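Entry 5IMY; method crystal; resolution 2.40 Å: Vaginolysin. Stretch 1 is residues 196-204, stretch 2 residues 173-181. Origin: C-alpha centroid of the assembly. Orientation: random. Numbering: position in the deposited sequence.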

ATOM      1  N   LYS A 196     -12.036  30.664  -4.885  1.00 58.88           N
ATOM      2  CA  LYS A 196     -13.103  29.867  -4.287  1.00 57.24           C
ATOM      3  C   LYS A 196     -12.719  28.397  -4.157  1.00 54.69           C
ATOM      4  O   LYS A 196     -13.262  27.542  -4.865  1.00 57.81           O
ATOM      5  CB  LYS A 196     -14.386  30.008  -5.110  1.00 66.07           C
ATOM      6  CG  LYS A 196     -14.741  31.447  -5.471  1.00 66.28           C
ATOM      7  CD  LYS A 196     -16.008  31.504  -6.316  1.00 77.44           C
ATOM      8  CE  LYS A 196     -15.763  32.126  -7.686  1.00 87.87           C
ATOM      9  NZ  LYS A 196     -15.897  33.610  -7.673  1.00102.14           N
ATOM     10  N   ILE A 197     -11.786  28.097  -3.261  1.00 58.43           N
ATOM     11  CA  ILE A 197     -11.329  26.727  -3.056  1.00 51.27           C
ATOM     12  C   ILE A 197     -12.386  25.958  -2.279  1.00 53.34           C
ATOM     13  O   ILE A 197     -13.007  26.487  -1.350  1.00 62.09           O
ATOM     14  CB  ILE A 197      -9.978  26.711  -2.316  1.00 47.15           C
ATOM     15  CG1 ILE A 197      -8.959  27.608  -3.027  1.00 50.68           C
ATOM     16  CG2 ILE A 197      -9.443  25.285  -2.227  1.00 47.58           C
ATOM     17  CD1 ILE A 197      -7.684  27.831  -2.234  1.00 51.76           C
ATOM     18  N   ASP A 198     -12.594  24.699  -2.658  1.00 43.52           N
ATOM     19  CA  ASP A 198     -13.532  23.806  -1.977  1.00 50.65           C
ATOM     20  C   ASP A 198     -12.721  22.678  -1.347  1.00 50.15           C
ATOM     21  O   ASP A 198     -12.379  21.700  -2.017  1.00 47.25           O
ATOM     22  CB  ASP A 198     -14.579  23.270  -2.947  1.00 51.71           C
ATOM     23  CG  ASP A 198     -15.700  22.529  -2.246  1.00 56.91           C
ATOM     24  OD1 ASP A 198     -15.603  22.324  -1.017  1.00 55.71           O
ATOM     25  OD2 ASP A 198     -16.678  22.146  -2.924  1.00 57.38           O
ATOM     26  N   PHE A 199     -12.417  22.816  -0.053  1.00 50.27           N
ATOM     27  CA  PHE A 199     -11.617  21.806   0.632  1.00 48.38           C
ATOM     28  C   PHE A 199     -12.434  20.551   0.916  1.00 52.73           C
ATOM     29  O   PHE A 199     -11.939  19.431   0.741  1.00 50.87           O
ATOM     30  CB  PHE A 199     -11.050  22.374   1.932  1.00 51.40           C
ATOM     31  CG  PHE A 199     -10.062  23.489   1.728  1.00 43.85           C
ATOM     32  CD1 PHE A 199      -8.751  23.215   1.377  1.00 44.02           C
ATOM     33  CD2 PHE A 199     -10.444  24.809   1.900  1.00 51.33           C
ATOM     34  CE1 PHE A 199      -7.841  24.237   1.194  1.00 42.95           C
ATOM     35  CE2 PHE A 199      -9.537  25.836   1.719  1.00 46.57           C
ATOM     36  CZ  PHE A 199      -8.233  25.549   1.365  1.00 45.46           C
ATOM     37  N   ASP A 200     -13.683  20.713   1.363  1.00 55.26           N
ATOM     38  CA  ASP A 200     -14.521  19.552   1.647  1.00 56.18           C
ATOM     39  C   ASP A 200     -14.626  18.642   0.430  1.00 50.81           C
ATOM     40  O   ASP A 200     -14.680  17.415   0.564  1.00 47.75           O
ATOM     41  CB  ASP A 200     -15.911  19.999   2.096  1.00 62.06           C
ATOM     42  CG  ASP A 200     -15.869  20.983   3.248  1.00 66.36           C
ATOM     43  OD1 ASP A 200     -15.705  20.540   4.405  1.00 57.19           O
ATOM     44  OD2 ASP A 200     -16.005  22.198   2.994  1.00 65.82           O
ATOM     45  N   ALA A 201     -14.657  19.229  -0.768  1.00 49.70           N
ATOM     46  CA  ALA A 201     -14.746  18.431  -1.984  1.00 48.04           C
ATOM     47  C   ALA A 201     -13.478  17.622  -2.221  1.00 49.78           C
ATOM     48  O   ALA A 201     -13.548  16.501  -2.738  1.00 47.06           O
ATOM     49  CB  ALA A 201     -15.027  19.337  -3.182  1.00 51.39           C
ATOM     50  N   VAL A 202     -12.317  18.165  -1.854  1.00 47.60           N
ATOM     51  CA  VAL A 202     -11.063  17.445  -2.055  1.00 46.07           C
ATOM     52  C   VAL A 202     -10.992  16.233  -1.135  1.00 43.31           C
ATOM     53  O   VAL A 202     -10.655  15.123  -1.563  1.00 40.29           O
ATOM     54  CB  VAL A 202      -9.862  18.383  -1.833  1.00 41.45           C
ATOM     55  CG1 VAL A 202      -8.551  17.633  -2.047  1.00 37.95           C
ATOM     56  CG2 VAL A 202      -9.945  19.584  -2.759  1.00 47.05           C
ATOM     57  N   HIS A 203     -11.310  16.430   0.142  1.00 45.26           N
ATOM     58  CA  HIS A 203     -11.173  15.362   1.122  1.00 50.66           C
ATOM     59  C   HIS A 203     -12.255  14.299   0.975  1.00 49.73           C
ATOM     60  O   HIS A 203     -12.076  13.180   1.468  1.00 45.75           O
ATOM     61  CB  HIS A 203     -11.195  15.958   2.527  1.00 50.78           C
ATOM     62  CG  HIS A 203     -10.045  16.876   2.813  1.00 48.28           C
ATOM     63  ND1 HIS A 203      -8.794  16.411   3.163  1.00 47.74           N
ATOM     64  CD2 HIS A 203      -9.956  18.231   2.803  1.00 48.28           C
ATOM     65  CE1 HIS A 203      -7.986  17.438   3.357  1.00 39.83           C
ATOM     66  NE2 HIS A 203      -8.663  18.553   3.144  1.00 43.20           N
ATOM     67  N   LYS A 204     -13.365  14.614   0.309  1.00 50.66           N
ATOM     68  CA  LYS A 204     -14.365  13.609  -0.036  1.00 46.55           C
ATOM     69  C   LYS A 204     -14.029  12.864  -1.317  1.00 44.81           C
ATOM     70  O   LYS A 204     -14.802  11.992  -1.727  1.00 46.51           O
ATOM     71  CB  LYS A 204     -15.743  14.261  -0.184  1.00 46.08           C
ATOM     72  CG  LYS A 204     -16.415  14.605   1.128  1.00 43.65           C
ATOM     73  CD  LYS A 204     -17.570  15.570   0.915  1.00 56.66           C
ATOM     74  CE  LYS A 204     -18.259  15.905   2.226  1.00 67.75           C
ATOM     75  NZ  LYS A 204     -18.789  14.689   2.903  1.00 79.94           N
TER
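Stretch 2 173-181: SAQSMNQLK

Stretch 2 of vaginolysin reaches stretch 1 as extended chain at Ser 173 and Ala 174, breaks from this at Gln 175 (phi/psi -127/-42), is extended again at Ser 176, and enters a helix at Met 177 that runs on past Lys 181. The two chains run in broadly opposite directions; the nearest CA atoms, of Phe 199 and Gln 175, lie 6.2 Å apart, and the contact buries 397 Å² over both sides. Phe 199 has the largest covered area, 95 Å². Its CA-to-CB bond points sideways, but chi1 in m (-65°) brings the ring to stretch 2, with CD1 3.4 Å from Gln 175 O, CE1 3.5 Å from Ser 176 N and CZ 3.5 Å from Met 177 N. Leu 180, m,t, directs CD1 to the ring edge, 4.1 Å from Phe 199 CE1; the same methyl lies 4.2 Å from Ile 197 CD1. Met 177, t,p,p, folds its CE methyl back to 3.8 Å from Phe 199 CE2. Ala 174 points toward stretch 1, its CB 4.0 Å from Ile 197 CG2, while its O meets Val 202 CG1 at 3.5 Å. His 203, also m (-64°), swings its ring in from a sideways start, and NE2 donates the one hydrogen bond between the stretches, to Gln 175 O (2.6 Å, 157°); the acceptor lies near the ring plane. Gln 175 CB points away, yet the m,m side chain bends back until OE1 is 3.1 Å from His 203 CE1. Within stretch 2, Ser 176 in p lets OG cap the helix by accepting from Gln 179 N (3.2 Å), and Gln 179 in p sends NE2 back to Ser 173 O (2.6 Å). Asp 198, t and facing away, likewise caps its helix, OD1 accepting a weak bond from Ala 201 N (3.2 Å).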

ATOM      1  N   SER A 173      -0.729  21.061  -3.495  1.00 40.45           N
ATOM      2  CA  SER A 173      -2.076  20.513  -3.516  1.00 40.76           C
ATOM      3  C   SER A 173      -2.940  21.234  -2.489  1.00 39.77           C
ATOM      4  O   SER A 173      -2.507  21.494  -1.365  1.00 38.90           O
ATOM      5  CB  SER A 173      -2.042  19.015  -3.219  1.00 39.21           C
ATOM      6  OG  SER A 173      -2.996  18.315  -3.996  1.00 45.15           O
ATOM      7  N   ALA A 174      -4.166  21.568  -2.884  1.00 37.89           N
ATOM      8  CA  ALA A 174      -5.096  22.242  -1.983  1.00 36.37           C
ATOM      9  C   ALA A 174      -5.633  21.222  -0.986  1.00 40.48           C
ATOM     10  O   ALA A 174      -6.408  20.332  -1.353  1.00 42.45           O
ATOM     11  CB  ALA A 174      -6.228  22.898  -2.767  1.00 34.45           C
ATOM     12  N   GLN A 175      -5.219  21.346   0.264  1.00 39.07           N
ATOM     13  CA  GLN A 175      -5.611  20.430   1.329  1.00 37.55           C
ATOM     14  C   GLN A 175      -6.195  21.145   2.538  1.00 40.22           C
ATOM     15  O   GLN A 175      -7.188  20.676   3.099  1.00 38.37           O
ATOM     16  CB  GLN A 175      -4.398  19.587   1.755  1.00 37.23           C
ATOM     17  CG  GLN A 175      -3.907  18.634   0.674  1.00 39.25           C
ATOM     18  CD  GLN A 175      -4.923  17.555   0.348  1.00 39.83           C
ATOM     19  OE1 GLN A 175      -5.799  17.244   1.153  1.00 33.71           O
ATOM     20  NE2 GLN A 175      -4.807  16.979  -0.842  1.00 41.21           N
ATOM     21  N   SER A 176      -5.606  22.262   2.954  1.00 40.38           N
ATOM     22  CA  SER A 176      -6.147  23.047   4.054  1.00 35.73           C
ATOM     23  C   SER A 176      -5.618  24.466   3.940  1.00 36.22           C
ATOM     24  O   SER A 176      -4.511  24.691   3.444  1.00 38.26           O
ATOM     25  CB  SER A 176      -5.773  22.449   5.415  1.00 39.43           C
ATOM     26  OG  SER A 176      -4.392  22.620   5.685  1.00 38.78           O
ATOM     27  N   MET A 177      -6.422  25.422   4.402  1.00 41.19           N
ATOM     28  CA  MET A 177      -5.999  26.816   4.360  1.00 39.30           C
ATOM     29  C   MET A 177      -4.731  27.050   5.171  1.00 40.92           C
ATOM     30  O   MET A 177      -4.023  28.030   4.923  1.00 45.02           O
ATOM     31  CB  MET A 177      -7.121  27.723   4.872  1.00 38.18           C
ATOM     32  CG  MET A 177      -6.844  29.208   4.696  1.00 48.08           C
ATOM     33  SD  MET A 177      -6.592  29.679   2.973  1.00 64.47           S
ATOM     34  CE  MET A 177      -8.224  29.384   2.296  1.00 53.39           C
ATOM     35  N   ASN A 178      -4.425  26.169   6.126  1.00 33.96           N
ATOM     36  CA  ASN A 178      -3.245  26.352   6.963  1.00 39.61           C
ATOM     37  C   ASN A 178      -1.973  25.877   6.267  1.00 39.08           C
ATOM     38  O   ASN A 178      -0.937  26.545   6.352  1.00 42.92           O
ATOM     39  CB  ASN A 178      -3.432  25.625   8.295  1.00 46.20           C
ATOM     40  CG  ASN A 178      -3.878  26.554   9.408  1.00 50.15           C
ATOM     41  OD1 ASN A 178      -4.241  27.707   9.169  1.00 49.23           O
ATOM     42  ND2 ASN A 178      -3.855  26.053  10.638  1.00 61.67           N
ATOM     43  N   GLN A 179      -2.018  24.732   5.579  1.00 37.69           N
ATOM     44  CA  GLN A 179      -0.829  24.277   4.865  1.00 38.14           C
ATOM     45  C   GLN A 179      -0.528  25.170   3.667  1.00 38.06           C
ATOM     46  O   GLN A 179       0.643  25.365   3.321  1.00 32.61           O
ATOM     47  CB  GLN A 179      -0.989  22.820   4.428  1.00 36.93           C
ATOM     48  CG  GLN A 179      -2.100  22.575   3.419  1.00 43.49           C
ATOM     49  CD  GLN A 179      -1.583  22.223   2.034  1.00 34.57           C
ATOM     50  OE1 GLN A 179      -0.458  21.760   1.869  1.00 44.81           O
ATOM     51  NE2 GLN A 179      -2.416  22.446   1.028  1.00 38.76           N
ATOM     52  N   LEU A 180      -1.562  25.730   3.033  1.00 36.32           N
ATOM     53  CA  LEU A 180      -1.334  26.658   1.929  1.00 36.55           C
ATOM     54  C   LEU A 180      -0.783  27.987   2.431  1.00 36.38           C
ATOM     55  O   LEU A 180       0.055  28.607   1.764  1.00 36.37           O
ATOM     56  CB  LEU A 180      -2.629  26.872   1.145  1.00 38.63           C
ATOM     57  CG  LEU A 180      -3.167  25.645   0.402  1.00 37.67           C
ATOM     58  CD1 LEU A 180      -4.485  25.971  -0.278  1.00 36.96           C
ATOM     59  CD2 LEU A 180      -2.158  25.131  -0.616  1.00 33.61           C
ATOM     60  N   LYS A 181      -1.242  28.448   3.596  1.00 37.04           N
ATOM     61  CA  LYS A 181      -0.638  29.632   4.196  1.00 36.45           C
ATOM     62  C   LYS A 181       0.837  29.402   4.494  1.00 35.55           C
ATOM     63  O   LYS A 181       1.647  30.328   4.377  1.00 31.09           O
ATOM     64  CB  LYS A 181      -1.400  30.025   5.466  1.00 36.53           C
ATOM     65  CG  LYS A 181      -2.654  30.848   5.181  1.00 42.94           C
ATOM     66  CD  LYS A 181      -3.710  30.741   6.278  1.00 43.14           C
ATOM     67  CE  LYS A 181      -3.535  31.784   7.372  1.00 53.89           C
ATOM     68  NZ  LYS A 181      -2.523  31.393   8.388  1.00 51.40           N
TER